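Local coordinates for protein UTP-glucose-1-phosphate uridylyltransferase 2 (Trypanosoma brucei, PDB 3GUE) that probably catalyses the formation of UDP-glucose and diphosphate from UTP and alpha-D-glucose 1-phosphate, at residues R279-C284 and D290-I295; E251-G256 and C299-N304; I47-I52 and I295-F300; T88-N93 and K376-L381. All coordinates share one frame; numbering follows the deposited sequence.

Overall arrangement
All four contacts lie in the uridylyltransferase family region, and three touch the bound UDP-glucose. Contacts 1 and 3, centres about 7 Å apart, share Ile295, a sulfate and the Arg279–Glu49 salt bridge. Contact 2, its centre about 9 Å from that of contact 1, brings in strand 300-309 of the mixed seven-stranded sheet; strand 275-280 of contact 1 belongs to a small antiparallel sheet. Along the chain contact 1 nests inside the loop closed by contact 2, itself inside that of contact 4. Contact 4, with helix 378-385, stands about 25 Å from contact 3 by centres. Contacts 1 and 2 supply residues that bind glucose, contact 4 a lysine binding both diphosphate and glucose; contact 3 does not touch the ligand.

Contact 1 of 4, residues R279-C284 and D290-I295; sequences RESAQC and DSFQNI. With UPG (uridine-5'-diphosphate-glucose), chain C; SO4 (sulfate ion), chain G.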
# COMPACT_ATOMS: atom_id res chain seq x y z
N ARG A 279 -13.21 -0.29 -4.37
CA ARG A 279 -13.65 -0.83 -3.07
C ARG A 279 -12.47 -1.45 -2.32
O ARG A 279 -11.96 -2.51 -2.72
CB ARG A 279 -14.78 -1.82 -3.21
CG ARG A 279 -15.31 -2.27 -1.86
CD ARG A 279 -16.51 -3.13 -1.93
NE ARG A 279 -16.34 -4.33 -2.75
CZ ARG A 279 -17.27 -5.27 -2.87
NH1 ARG A 279 -18.41 -5.13 -2.20
NH2 ARG A 279 -17.07 -6.33 -3.64
N GLU A 280 -12.03 -0.76 -1.26
CA GLU A 280 -10.95 -1.23 -0.37
C GLU A 280 -11.45 -2.29 0.60
O GLU A 280 -12.65 -2.43 0.81
CB GLU A 280 -10.37 -0.08 0.42
CG GLU A 280 -9.64 1.00 -0.41
CD GLU A 280 -8.34 0.51 -1.02
OE1 GLU A 280 -7.33 0.34 -0.31
OE2 GLU A 280 -8.34 0.31 -2.22
N SER A 281 -10.52 -3.03 1.20
CA SER A 281 -10.85 -3.97 2.29
C SER A 281 -11.72 -3.34 3.39
O SER A 281 -12.72 -3.94 3.82
CB SER A 281 -9.56 -4.51 2.91
OG SER A 281 -8.96 -5.47 2.07
N ALA A 282 -11.34 -2.15 3.83
CA ALA A 282 -12.04 -1.42 4.88
C ALA A 282 -13.44 -0.92 4.49
O ALA A 282 -14.21 -0.48 5.34
CB ALA A 282 -11.19 -0.27 5.34
N GLN A 283 -13.76 -1.00 3.20
CA GLN A 283 -15.06 -0.54 2.68
C GLN A 283 -15.99 -1.72 2.42
O GLN A 283 -17.12 -1.55 1.97
CB GLN A 283 -14.86 0.27 1.39
CG GLN A 283 -14.28 1.66 1.61
CD GLN A 283 -13.86 2.33 0.32
OE1 GLN A 283 -13.20 1.70 -0.52
NE2 GLN A 283 -14.23 3.61 0.15
N CYS A 284 -15.50 -2.92 2.70
CA CYS A 284 -16.28 -4.11 2.42
C CYS A 284 -16.96 -4.62 3.68
O CYS A 284 -16.29 -5.02 4.64
CB CYS A 284 -15.43 -5.20 1.73
SG CYS A 284 -16.37 -6.70 1.35
N ASP A 290 -17.16 -12.81 0.87
CA ASP A 290 -17.14 -13.83 -0.17
C ASP A 290 -17.11 -13.24 -1.58
O ASP A 290 -16.24 -13.58 -2.38
CB ASP A 290 -18.29 -14.85 0.03
CG ASP A 290 -18.08 -15.74 1.25
OD1 ASP A 290 -16.96 -15.71 1.81
OD2 ASP A 290 -19.02 -16.49 1.65
N SER A 291 -18.03 -12.31 -1.86
CA SER A 291 -17.98 -11.50 -3.08
C SER A 291 -16.66 -10.71 -3.22
O SER A 291 -15.96 -10.81 -4.24
CB SER A 291 -19.18 -10.54 -3.13
OG SER A 291 -20.41 -11.25 -3.12
N PHE A 292 -16.29 -9.93 -2.19
CA PHE A 292 -15.05 -9.15 -2.27
C PHE A 292 -13.88 -10.04 -2.70
O PHE A 292 -12.97 -9.57 -3.39
CB PHE A 292 -14.74 -8.41 -0.96
CG PHE A 292 -13.47 -7.56 -0.99
CD1 PHE A 292 -13.54 -6.21 -1.30
CD2 PHE A 292 -12.21 -8.12 -0.67
CE1 PHE A 292 -12.39 -5.42 -1.33
CE2 PHE A 292 -11.06 -7.35 -0.67
CZ PHE A 292 -11.14 -5.99 -1.01
N GLN A 293 -13.94 -11.32 -2.30
CA GLN A 293 -12.85 -12.31 -2.50
C GLN A 293 -13.06 -13.26 -3.69
O GLN A 293 -12.27 -14.18 -3.92
CB GLN A 293 -12.55 -13.11 -1.22
CG GLN A 293 -12.07 -12.27 -0.03
CD GLN A 293 -10.64 -11.77 -0.19
OE1 GLN A 293 -9.94 -12.09 -1.15
NE2 GLN A 293 -10.18 -11.02 0.80
N ASN A 294 -14.13 -13.03 -4.44
CA ASN A 294 -14.33 -13.70 -5.72
C ASN A 294 -13.41 -13.06 -6.77
O ASN A 294 -13.73 -12.02 -7.32
CB ASN A 294 -15.81 -13.56 -6.11
CG ASN A 294 -16.19 -14.41 -7.29
OD1 ASN A 294 -15.36 -14.71 -8.15
ND2 ASN A 294 -17.46 -14.81 -7.35
N ILE A 295 -12.25 -13.68 -7.05
CA ILE A 295 -11.24 -13.05 -7.92
C ILE A 295 -11.65 -13.09 -9.40
O ILE A 295 -11.08 -12.36 -10.23
CB ILE A 295 -9.82 -13.65 -7.75
CG1 ILE A 295 -9.76 -15.11 -8.27
CG2 ILE A 295 -9.33 -13.51 -6.28
CD1 ILE A 295 -8.35 -15.66 -8.35
N1 UPG C . 0.61 4.69 3.73
C2 UPG C . 0.90 6.06 3.88
N3 UPG C . 0.05 6.82 4.67
C4 UPG C . -1.06 6.29 5.29
C5 UPG C . -1.37 4.94 5.13
C6 UPG C . -0.55 4.13 4.35
O2 UPG C . 1.89 6.63 3.39
O4 UPG C . -1.74 7.06 5.98
C1C UPG C . 1.50 3.83 2.89
C2C UPG C . 1.99 2.48 3.41
O2C UPG C . 3.13 2.65 4.27
C3C UPG C . 2.39 1.82 2.10
C4C UPG C . 1.30 2.29 1.15
O4C UPG C . 0.73 3.49 1.72
O3C UPG C . 3.63 2.38 1.66
C5C UPG C . 0.15 1.23 1.03
O5C UPG C . -0.59 1.06 2.20
PA UPG C . -1.07 -0.40 2.68
O1A UPG C . 0.15 -1.26 2.57
O2A UPG C . -1.81 -0.35 3.95
O3A UPG C . -2.08 -0.84 1.45
PB UPG C . -3.68 -0.57 1.35
O1B UPG C . -3.92 0.87 1.58
O2B UPG C . -4.45 -1.58 2.14
O3B UPG C . -3.90 -1.01 -0.18
C1' UPG C . -3.27 -0.20 -1.24
C2' UPG C . -4.36 0.34 -2.15
C3' UPG C . -5.15 -0.84 -2.69
C4' UPG C . -4.19 -1.75 -3.49
C5' UPG C . -3.02 -2.21 -2.60
C6' UPG C . -1.93 -2.83 -3.43
O2' UPG C . -5.25 1.22 -1.44
O3' UPG C . -6.23 -0.37 -3.47
O4' UPG C . -4.89 -2.88 -4.00
O5' UPG C . -2.37 -1.10 -1.91
O6' UPG C . -1.05 -3.57 -2.59
S SO4 G . -20.74 -13.81 -5.63
O1 SO4 G . -21.69 -14.33 -4.64
O2 SO4 G . -21.08 -14.33 -6.96
O3 SO4 G . -20.80 -12.35 -5.64
O4 SO4 G . -19.39 -14.21 -5.23
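Cys284 and Phe292 make the closest backbone approach, with CA atoms 7.0 Å apart, where the end of strand 275-280 and the 3-10 turn at 281-283 pass the last residue of helix 289-292. Phe292 does most of the touching. Its CG lies anti to the backbone N (chi1 -179°), which carries the ring off the helix end and in against the strand end and the turn that follows. There CE1 comes within 3.3 Å of Arg279 O, a carbonyl oxygen lying at the ring edge near its plane, while CZ reaches Ser281. The side chains of Arg279 and Phe292 run antiparallel alongside one another: NE sits in the ring plane beside CD1, and Phe292 CB lies over one face of the guanidinium, whose plane is turned 54° from the ring. Cys284 SG packs 3.3 Å from Phe292 CB and 4.7 Å from the ring centroid, an oblique sulfur-aromatic contact. Away from Phe292, Glu280 takes two glucose hydroxyls, O2' on OE1 and O3' on OE2, each at 2.5 Å, and its own backbone N gives a nearly straight bond (175°) to Gln283 OE1. The guanidinium charge is met by Glu49, through a salt bridge from NH2, and NH1 bonds to Ile47 O. No hydrogen bond joins the segments: packing holds them, with an aromatic edge, probably slightly positive, against a carbonyl oxygen, while the Glu280 carboxylate binds the sugar.

Contact 2 of 4, residues E251-G256 and C299-N304; sequences ESDKKG and CFFNTN. With UPG (uridine-5'-diphosphate-glucose), chain C.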
# COMPACT_ATOMS: atom_id res chain seq x y z
N GLU A 251 -5.12 -15.46 -6.64
CA GLU A 251 -5.56 -15.97 -5.35
C GLU A 251 -4.84 -15.30 -4.16
O GLU A 251 -5.42 -15.18 -3.07
CB GLU A 251 -5.38 -17.49 -5.32
CG GLU A 251 -6.46 -18.24 -4.57
CD GLU A 251 -6.04 -19.65 -4.19
OE1 GLU A 251 -5.46 -20.37 -5.04
OE2 GLU A 251 -6.29 -20.05 -3.03
N SER A 252 -3.61 -14.83 -4.37
CA SER A 252 -2.87 -14.08 -3.35
C SER A 252 -3.38 -12.64 -3.09
O SER A 252 -2.99 -12.00 -2.11
CB SER A 252 -1.37 -14.08 -3.68
OG SER A 252 -1.10 -13.32 -4.84
N ASP A 253 -4.24 -12.09 -3.95
CA ASP A 253 -4.67 -10.68 -3.76
C ASP A 253 -5.93 -10.68 -2.89
O ASP A 253 -7.05 -10.78 -3.40
CB ASP A 253 -4.92 -9.94 -5.09
CG ASP A 253 -3.71 -9.99 -6.04
OD1 ASP A 253 -2.57 -9.65 -5.62
OD2 ASP A 253 -3.90 -10.35 -7.21
N LYS A 254 -5.73 -10.54 -1.58
CA LYS A 254 -6.84 -10.68 -0.60
C LYS A 254 -7.13 -9.39 0.16
O LYS A 254 -8.27 -9.14 0.62
CB LYS A 254 -6.49 -11.76 0.40
CG LYS A 254 -6.50 -13.15 -0.20
CD LYS A 254 -6.15 -14.18 0.84
CE LYS A 254 -6.15 -15.58 0.24
NZ LYS A 254 -7.34 -15.87 -0.66
N LYS A 255 -6.07 -8.59 0.31
CA LYS A 255 -6.11 -7.31 1.01
C LYS A 255 -5.65 -6.16 0.10
O LYS A 255 -4.56 -6.20 -0.48
CB LYS A 255 -5.25 -7.38 2.30
CG LYS A 255 -5.81 -8.37 3.37
CD LYS A 255 -4.87 -8.46 4.61
CE LYS A 255 -4.95 -7.23 5.53
NZ LYS A 255 -3.81 -7.21 6.55
N GLY A 256 -6.50 -5.16 -0.04
CA GLY A 256 -6.25 -3.99 -0.86
C GLY A 256 -7.58 -3.61 -1.47
O GLY A 256 -8.62 -3.72 -0.83
N CYS A 299 -11.93 -9.04 -10.78
CA CYS A 299 -10.66 -9.53 -11.33
C CYS A 299 -9.60 -8.48 -11.62
O CYS A 299 -8.47 -8.82 -12.02
CB CYS A 299 -10.93 -10.29 -12.64
SG CYS A 299 -11.89 -9.38 -13.88
N PHE A 300 -9.96 -7.21 -11.44
CA PHE A 300 -9.01 -6.12 -11.65
C PHE A 300 -8.60 -5.46 -10.33
O PHE A 300 -9.37 -4.73 -9.70
CB PHE A 300 -9.55 -5.12 -12.68
CG PHE A 300 -9.79 -5.72 -14.03
CD1 PHE A 300 -8.75 -6.27 -14.77
CD2 PHE A 300 -11.08 -5.75 -14.56
CE1 PHE A 300 -8.99 -6.85 -16.00
CE2 PHE A 300 -11.33 -6.30 -15.84
CZ PHE A 300 -10.28 -6.85 -16.55
N PHE A 301 -7.37 -5.75 -9.92
CA PHE A 301 -6.87 -5.39 -8.59
C PHE A 301 -5.92 -4.21 -8.70
O PHE A 301 -4.94 -4.27 -9.43
CB PHE A 301 -6.16 -6.61 -7.95
CG PHE A 301 -6.15 -6.61 -6.44
CD1 PHE A 301 -7.29 -6.95 -5.71
CD2 PHE A 301 -4.99 -6.32 -5.75
CE1 PHE A 301 -7.26 -6.96 -4.33
CE2 PHE A 301 -4.96 -6.34 -4.36
CZ PHE A 301 -6.08 -6.66 -3.65
N ASN A 302 -6.21 -3.15 -7.95
CA ASN A 302 -5.35 -1.97 -7.88
C ASN A 302 -3.94 -2.28 -7.32
O ASN A 302 -3.80 -2.84 -6.23
CB ASN A 302 -6.04 -0.89 -7.04
CG ASN A 302 -5.20 0.35 -6.88
OD1 ASN A 302 -4.39 0.71 -7.79
ND2 ASN A 302 -5.38 1.05 -5.74
N THR A 303 -2.92 -1.93 -8.11
CA THR A 303 -1.52 -2.08 -7.71
C THR A 303 -1.10 -0.91 -6.82
O THR A 303 -0.10 -1.00 -6.12
CB THR A 303 -0.56 -2.10 -8.92
OG1 THR A 303 -0.54 -0.81 -9.54
CG2 THR A 303 -0.92 -3.19 -9.97
N ASN A 304 -1.87 0.18 -6.87
CA ASN A 304 -1.54 1.49 -6.24
C ASN A 304 -0.33 2.19 -6.92
O ASN A 304 0.20 3.18 -6.42
CB ASN A 304 -1.44 1.41 -4.69
CG ASN A 304 -2.25 2.54 -3.96
OD1 ASN A 304 -3.21 3.08 -4.52
ND2 ASN A 304 -1.85 2.90 -2.73
N1 UPG C . 0.61 4.69 3.73
C2 UPG C . 0.90 6.06 3.88
N3 UPG C . 0.05 6.82 4.67
C4 UPG C . -1.06 6.29 5.29
C5 UPG C . -1.37 4.94 5.13
C6 UPG C . -0.55 4.13 4.35
O2 UPG C . 1.89 6.63 3.39
O4 UPG C . -1.74 7.06 5.98
C1C UPG C . 1.50 3.83 2.89
C2C UPG C . 1.99 2.48 3.41
O2C UPG C . 3.13 2.65 4.27
C3C UPG C . 2.39 1.82 2.10
C4C UPG C . 1.30 2.29 1.15
O4C UPG C . 0.73 3.49 1.72
O3C UPG C . 3.63 2.38 1.66
C5C UPG C . 0.15 1.23 1.03
O5C UPG C . -0.59 1.06 2.20
PA UPG C . -1.07 -0.40 2.68
O1A UPG C . 0.15 -1.26 2.57
O2A UPG C . -1.81 -0.35 3.95
O3A UPG C . -2.08 -0.84 1.45
PB UPG C . -3.68 -0.57 1.35
O1B UPG C . -3.92 0.87 1.58
O2B UPG C . -4.45 -1.58 2.14
O3B UPG C . -3.90 -1.01 -0.18
C1' UPG C . -3.27 -0.20 -1.24
C2' UPG C . -4.36 0.34 -2.15
C3' UPG C . -5.15 -0.84 -2.69
C4' UPG C . -4.19 -1.75 -3.49
C5' UPG C . -3.02 -2.21 -2.60
C6' UPG C . -1.93 -2.83 -3.43
O2' UPG C . -5.25 1.22 -1.44
O3' UPG C . -6.23 -0.37 -3.47
O4' UPG C . -4.89 -2.88 -4.00
O5' UPG C . -2.37 -1.10 -1.91
O6' UPG C . -1.05 -3.57 -2.59
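Asp253 lays its CB squarely over the ring of Phe301, 3.5 Å from the centroid and only 5° off the ring normal, in a CH-pi contact. The side chains cross at a slant, yet the carboxylate is turned just 17° from the ring plane; CG lies above the rim near CD2 and OD1 extends past it. The charge of Asp253 goes elsewhere, to a salt bridge from OD1 to Arg369. At the edge of the same ring, near its plane, stands Lys255 O, 3.5 Å from CZ. Gly256 CA lies 3.9 Å from Phe301 CZ. Phe301 also touches the sugar: glucose O4' comes 3.5 Å from CE2. That hydroxyl gives a very short bond to Asn302 O, while Asn302 ND2 donates to O3' over 2.8 Å. An Asx turn steadies the Asn302 side chain, its OD1 accepting from Asn304 N well above the carbonyl plane. Phe301 and Asn302 lie on strand 300-309 in the mixed sheet of this GT-A-clan domain. Phe301 bonds through its backbone to Cys247 of strand 242-248 and Asn302 to Gly257 of strand 257-262, so the loop 251-256 that links those two strands folds over the strand bonded to both.

Contact 3 of 4, residues I47-I52 and I295-F300; sequences IPEKSI and IAKHCF. With SO4 (sulfate ion), chain G.
Glu49 OE2 takes two donors from the facing loop, His298 NE2 and Lys297 NZ, and these bonds make up most of the contact. The histidine bond is short, 2.6 Å from NE2 to OE2, and reasonably straight at 158°. It arrives on the syn lone pair of OE2, and the oxygen lies at the ring edge, in the imidazole plane, although carboxylate and ring planes stand 67° apart. Lys297 NZ comes to OE2 from the anti side, somewhat out of the carboxylate plane, at 2.9 Å, and forms a salt bridge. Glu49 reaches this place with CG anti to its backbone N and a bend at chi2 (68°), whereas the lysine comes from the opposite direction as an extended chain. The other oxygen, OE1, has a salt bridge to Arg279, so both ends of the carboxylate are engaged. Lys297 NZ has a second partner in the sulfate of chain G, 3.0 Å from NZ to O3; the ion, probably from the crystallisation liquor, is held also by Ser291 and Asn294. This is a His-carboxylate pair with a lysine added, joining the loop before strand 53-54 to the loop leading into strand 300-309, with the His298 side chain about 11 Å from the bound UDP-glucose. His298 also stacks on the ring of His258. Ile52 CD1 packs 4.2 Å from His298 CE1. Within the first loop, Pro48 O accepts twice from Ser51: from OG at 2.6 Å and from the backbone N at 2.7 Å, which ties up the 3-10 turn carrying Glu49.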
# COMPACT_ATOMS: atom_id res chain seq x y z
N ILE A 47 -19.23 -0.07 0.90
CA ILE A 47 -19.66 -0.21 -0.49
C ILE A 47 -20.28 -1.60 -0.67
O ILE A 47 -19.57 -2.56 -0.98
CB ILE A 47 -18.47 0.01 -1.46
CG1 ILE A 47 -17.93 1.44 -1.32
CG2 ILE A 47 -18.84 -0.34 -2.93
CD1 ILE A 47 -16.55 1.65 -1.92
N PRO A 48 -21.60 -1.73 -0.42
CA PRO A 48 -22.25 -3.05 -0.46
C PRO A 48 -22.29 -3.60 -1.88
O PRO A 48 -22.48 -2.83 -2.82
CB PRO A 48 -23.66 -2.77 0.05
CG PRO A 48 -23.59 -1.43 0.68
CD PRO A 48 -22.58 -0.68 -0.10
N GLU A 49 -22.11 -4.92 -2.00
CA GLU A 49 -22.06 -5.60 -3.31
C GLU A 49 -23.18 -5.15 -4.22
O GLU A 49 -22.99 -5.03 -5.43
CB GLU A 49 -22.10 -7.13 -3.14
CG GLU A 49 -21.80 -7.94 -4.43
CD GLU A 49 -20.36 -7.79 -4.88
OE1 GLU A 49 -19.52 -7.42 -4.04
OE2 GLU A 49 -20.07 -8.06 -6.07
N LYS A 50 -24.33 -4.87 -3.63
CA LYS A 50 -25.52 -4.54 -4.40
C LYS A 50 -25.52 -3.10 -4.97
O LYS A 50 -26.42 -2.73 -5.78
CB LYS A 50 -26.77 -4.86 -3.59
CG LYS A 50 -27.06 -6.36 -3.56
CD LYS A 50 -28.47 -6.68 -3.07
CE LYS A 50 -28.65 -8.17 -2.84
NZ LYS A 50 -30.00 -8.51 -2.20
N SER A 51 -24.48 -2.34 -4.61
CA SER A 51 -24.31 -0.94 -5.03
C SER A 51 -23.39 -0.80 -6.24
O SER A 51 -23.23 0.29 -6.81
CB SER A 51 -23.77 -0.08 -3.86
OG SER A 51 -22.40 -0.34 -3.60
N ILE A 52 -22.78 -1.92 -6.63
CA ILE A 52 -21.79 -1.91 -7.68
C ILE A 52 -21.96 -3.07 -8.64
O ILE A 52 -22.65 -4.06 -8.36
CB ILE A 52 -20.35 -1.93 -7.11
CG1 ILE A 52 -20.21 -3.07 -6.09
CG2 ILE A 52 -20.00 -0.56 -6.52
CD1 ILE A 52 -18.80 -3.53 -5.87
N ILE A 295 -12.25 -13.68 -7.05
CA ILE A 295 -11.24 -13.05 -7.92
C ILE A 295 -11.65 -13.09 -9.40
O ILE A 295 -11.08 -12.36 -10.23
CB ILE A 295 -9.82 -13.65 -7.75
CG1 ILE A 295 -9.76 -15.11 -8.27
CG2 ILE A 295 -9.33 -13.51 -6.28
CD1 ILE A 295 -8.35 -15.66 -8.35
N ALA A 296 -12.65 -13.93 -9.71
CA ALA A 296 -13.13 -14.10 -11.07
C ALA A 296 -14.15 -13.01 -11.41
O ALA A 296 -14.18 -12.53 -12.53
CB ALA A 296 -13.74 -15.48 -11.24
N LYS A 297 -14.98 -12.64 -10.42
CA LYS A 297 -15.94 -11.55 -10.56
C LYS A 297 -15.28 -10.16 -10.50
O LYS A 297 -15.51 -9.30 -11.37
CB LYS A 297 -17.02 -11.66 -9.48
CG LYS A 297 -18.29 -10.88 -9.77
CD LYS A 297 -19.07 -10.61 -8.50
CE LYS A 297 -20.46 -10.10 -8.82
NZ LYS A 297 -21.36 -10.13 -7.63
N HIS A 298 -14.47 -9.96 -9.46
CA HIS A 298 -13.76 -8.72 -9.25
C HIS A 298 -12.27 -9.00 -9.49
O HIS A 298 -11.49 -9.17 -8.55
CB HIS A 298 -14.04 -8.20 -7.83
CG HIS A 298 -15.49 -7.93 -7.59
ND1 HIS A 298 -16.19 -6.95 -8.26
CD2 HIS A 298 -16.38 -8.54 -6.78
CE1 HIS A 298 -17.44 -6.93 -7.83
NE2 HIS A 298 -17.59 -7.90 -6.95
N CYS A 299 -11.93 -9.04 -10.78
CA CYS A 299 -10.66 -9.53 -11.33
C CYS A 299 -9.60 -8.48 -11.62
O CYS A 299 -8.47 -8.82 -12.02
CB CYS A 299 -10.93 -10.29 -12.64
SG CYS A 299 -11.89 -9.38 -13.88
N PHE A 300 -9.96 -7.21 -11.44
CA PHE A 300 -9.01 -6.12 -11.65
C PHE A 300 -8.60 -5.46 -10.33
O PHE A 300 -9.37 -4.73 -9.70
CB PHE A 300 -9.55 -5.12 -12.68
CG PHE A 300 -9.79 -5.72 -14.03
CD1 PHE A 300 -8.75 -6.27 -14.77
CD2 PHE A 300 -11.08 -5.75 -14.56
CE1 PHE A 300 -8.99 -6.85 -16.00
CE2 PHE A 300 -11.33 -6.30 -15.84
CZ PHE A 300 -10.28 -6.85 -16.55
S SO4 G . -20.74 -13.81 -5.63
O1 SO4 G . -21.69 -14.33 -4.64
O2 SO4 G . -21.08 -14.33 -6.96
O3 SO4 G . -20.80 -12.35 -5.64
O4 SO4 G . -19.39 -14.21 -5.23

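Contact 4 of 4, residues T88-N93 and K376-L381; sequences TGMGLN and KTCSDL. With UPG (uridine-5'-diphosphate-glucose), chain C; SO4 (sulfate ion), chain F.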
# COMPACT_ATOMS: atom_id res chain seq x y z
N THR A 88 0.54 -1.88 11.26
CA THR A 88 -0.01 -2.46 12.48
C THR A 88 -0.52 -3.88 12.22
O THR A 88 -0.40 -4.74 13.09
CB THR A 88 -1.08 -1.56 13.10
OG1 THR A 88 -2.16 -1.41 12.17
CG2 THR A 88 -0.51 -0.18 13.44
N GLY A 89 -1.05 -4.10 11.02
CA GLY A 89 -1.45 -5.42 10.51
C GLY A 89 -0.38 -6.51 10.67
O GLY A 89 -0.70 -7.66 10.96
N MET A 90 0.88 -6.13 10.46
CA MET A 90 2.01 -7.04 10.72
C MET A 90 2.68 -6.85 12.09
O MET A 90 3.73 -7.41 12.34
CB MET A 90 3.05 -6.95 9.60
CG MET A 90 2.54 -7.54 8.30
SD MET A 90 3.52 -6.96 6.92
CE MET A 90 5.10 -7.74 7.27
N GLY A 91 2.06 -6.06 12.96
CA GLY A 91 2.53 -5.88 14.33
C GLY A 91 3.74 -4.97 14.48
O GLY A 91 4.57 -5.16 15.39
N LEU A 92 3.83 -3.98 13.60
CA LEU A 92 4.92 -3.00 13.62
C LEU A 92 4.46 -1.69 14.23
O LEU A 92 3.28 -1.34 14.19
CB LEU A 92 5.41 -2.73 12.20
CG LEU A 92 5.80 -3.93 11.32
CD1 LEU A 92 6.31 -3.43 9.99
CD2 LEU A 92 6.81 -4.82 11.99
N ASN A 93 5.38 -0.94 14.81
CA ASN A 93 5.02 0.42 15.22
C ASN A 93 5.84 1.49 14.50
O ASN A 93 6.43 2.39 15.12
CB ASN A 93 5.03 0.58 16.74
CG ASN A 93 4.25 1.82 17.20
OD1 ASN A 93 3.20 2.15 16.64
ND2 ASN A 93 4.78 2.52 18.22
N LYS A 376 1.59 -6.78 2.19
CA LYS A 376 0.60 -6.29 3.13
C LYS A 376 0.65 -7.11 4.42
O LYS A 376 0.34 -6.61 5.51
CB LYS A 376 -0.83 -6.45 2.56
CG LYS A 376 -1.03 -6.01 1.15
CD LYS A 376 -1.04 -4.51 1.05
CE LYS A 376 0.27 -3.99 0.52
NZ LYS A 376 0.08 -2.57 0.10
N THR A 377 1.10 -8.36 4.27
CA THR A 377 1.11 -9.32 5.38
C THR A 377 2.45 -10.07 5.49
O THR A 377 3.32 -9.96 4.61
CB THR A 377 0.01 -10.39 5.21
OG1 THR A 377 0.31 -11.19 4.07
CG2 THR A 377 -1.38 -9.77 5.08
N CYS A 378 2.59 -10.83 6.57
CA CYS A 378 3.77 -11.65 6.81
C CYS A 378 3.81 -12.81 5.81
O CYS A 378 4.90 -13.22 5.43
CB CYS A 378 3.82 -12.15 8.26
SG CYS A 378 4.30 -10.95 9.52
N SER A 379 2.64 -13.30 5.37
CA SER A 379 2.53 -14.25 4.25
C SER A 379 3.11 -13.76 2.93
O SER A 379 3.78 -14.52 2.24
CB SER A 379 1.10 -14.83 4.03
OG SER A 379 0.06 -13.86 4.14
N ASP A 380 2.87 -12.49 2.63
CA ASP A 380 3.45 -11.80 1.48
C ASP A 380 4.94 -11.66 1.63
O ASP A 380 5.71 -11.84 0.64
CB ASP A 380 2.86 -10.39 1.34
CG ASP A 380 1.40 -10.35 0.89
OD1 ASP A 380 0.93 -11.24 0.18
OD2 ASP A 380 0.70 -9.38 1.26
N LEU A 381 5.35 -11.32 2.85
CA LEU A 381 6.77 -11.13 3.22
C LEU A 381 7.57 -12.39 3.06
O LEU A 381 8.71 -12.34 2.58
CB LEU A 381 6.90 -10.65 4.66
CG LEU A 381 8.33 -10.37 5.12
CD1 LEU A 381 8.94 -9.25 4.25
CD2 LEU A 381 8.30 -10.01 6.62
N1 UPG C . 0.61 4.69 3.73
C2 UPG C . 0.90 6.06 3.88
N3 UPG C . 0.05 6.82 4.67
C4 UPG C . -1.06 6.29 5.29
C5 UPG C . -1.37 4.94 5.13
C6 UPG C . -0.55 4.13 4.35
O2 UPG C . 1.89 6.63 3.39
O4 UPG C . -1.74 7.06 5.98
C1C UPG C . 1.50 3.83 2.89
C2C UPG C . 1.99 2.48 3.41
O2C UPG C . 3.13 2.65 4.27
C3C UPG C . 2.39 1.82 2.10
C4C UPG C . 1.30 2.29 1.15
O4C UPG C . 0.73 3.49 1.72
O3C UPG C . 3.63 2.38 1.66
C5C UPG C . 0.15 1.23 1.03
O5C UPG C . -0.59 1.06 2.20
PA UPG C . -1.07 -0.40 2.68
O1A UPG C . 0.15 -1.26 2.57
O2A UPG C . -1.81 -0.35 3.95
O3A UPG C . -2.08 -0.84 1.45
PB UPG C . -3.68 -0.57 1.35
O1B UPG C . -3.92 0.87 1.58
O2B UPG C . -4.45 -1.58 2.14
O3B UPG C . -3.90 -1.01 -0.18
C1' UPG C . -3.27 -0.20 -1.24
C2' UPG C . -4.36 0.34 -2.15
C3' UPG C . -5.15 -0.84 -2.69
C4' UPG C . -4.19 -1.75 -3.49
C5' UPG C . -3.02 -2.21 -2.60
C6' UPG C . -1.93 -2.83 -3.43
O2' UPG C . -5.25 1.22 -1.44
O3' UPG C . -6.23 -0.37 -3.47
O4' UPG C . -4.89 -2.88 -4.00
O5' UPG C . -2.37 -1.10 -1.91
O6' UPG C . -1.05 -3.57 -2.59
S SO4 F . 9.07 -1.27 12.98
O1 SO4 F . 8.64 -1.79 14.29
O2 SO4 F . 9.92 -2.24 12.27
O3 SO4 F . 7.92 -1.05 12.13
O4 SO4 F . 9.79 -0.00 13.16
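Met90 lies against the start of helix 378-385, its side chain running along the backbone that leads into the helix, from Cys378 past Lys376 and Thr377 to Leu381. CB is 4.2 Å from Cys378 SG. CG, anti to the carbonyl carbon (chi1 -70°), comes 3.7 Å from Cys378 N and lies near Thr377 CA. SD sits 3.5 Å from Lys376 O and close to Thr377 C. There the chain bends (chi3 67°), bringing Met90 CE to 4.0 Å from Leu381 CD2; Cys378 SG also lies beside the methyl. What the methionine packs on is a capped helix N-terminus: Thr377 is the N-cap, its OG1 accepting from Asp380 N, and Thr377 and Asp380 form a capping box. Asp380 OD2 takes both Thr377 N and Lys376 N, each on its anti side, the latter over 2.9 Å. This fixes the backbone at Lys376, whose CA-CB bond points away from Met90 before the chain bends at chi2 and chi3 to reach the bound UDP-glucose. Its NZ bonds to phosphate oxygen O1A at 2.8 Å, as well as to bridging O3A and glucose O6', and forms a salt bridge to Asp221. Behind the contact, helix 420-427 packs on Cys378 and Leu381.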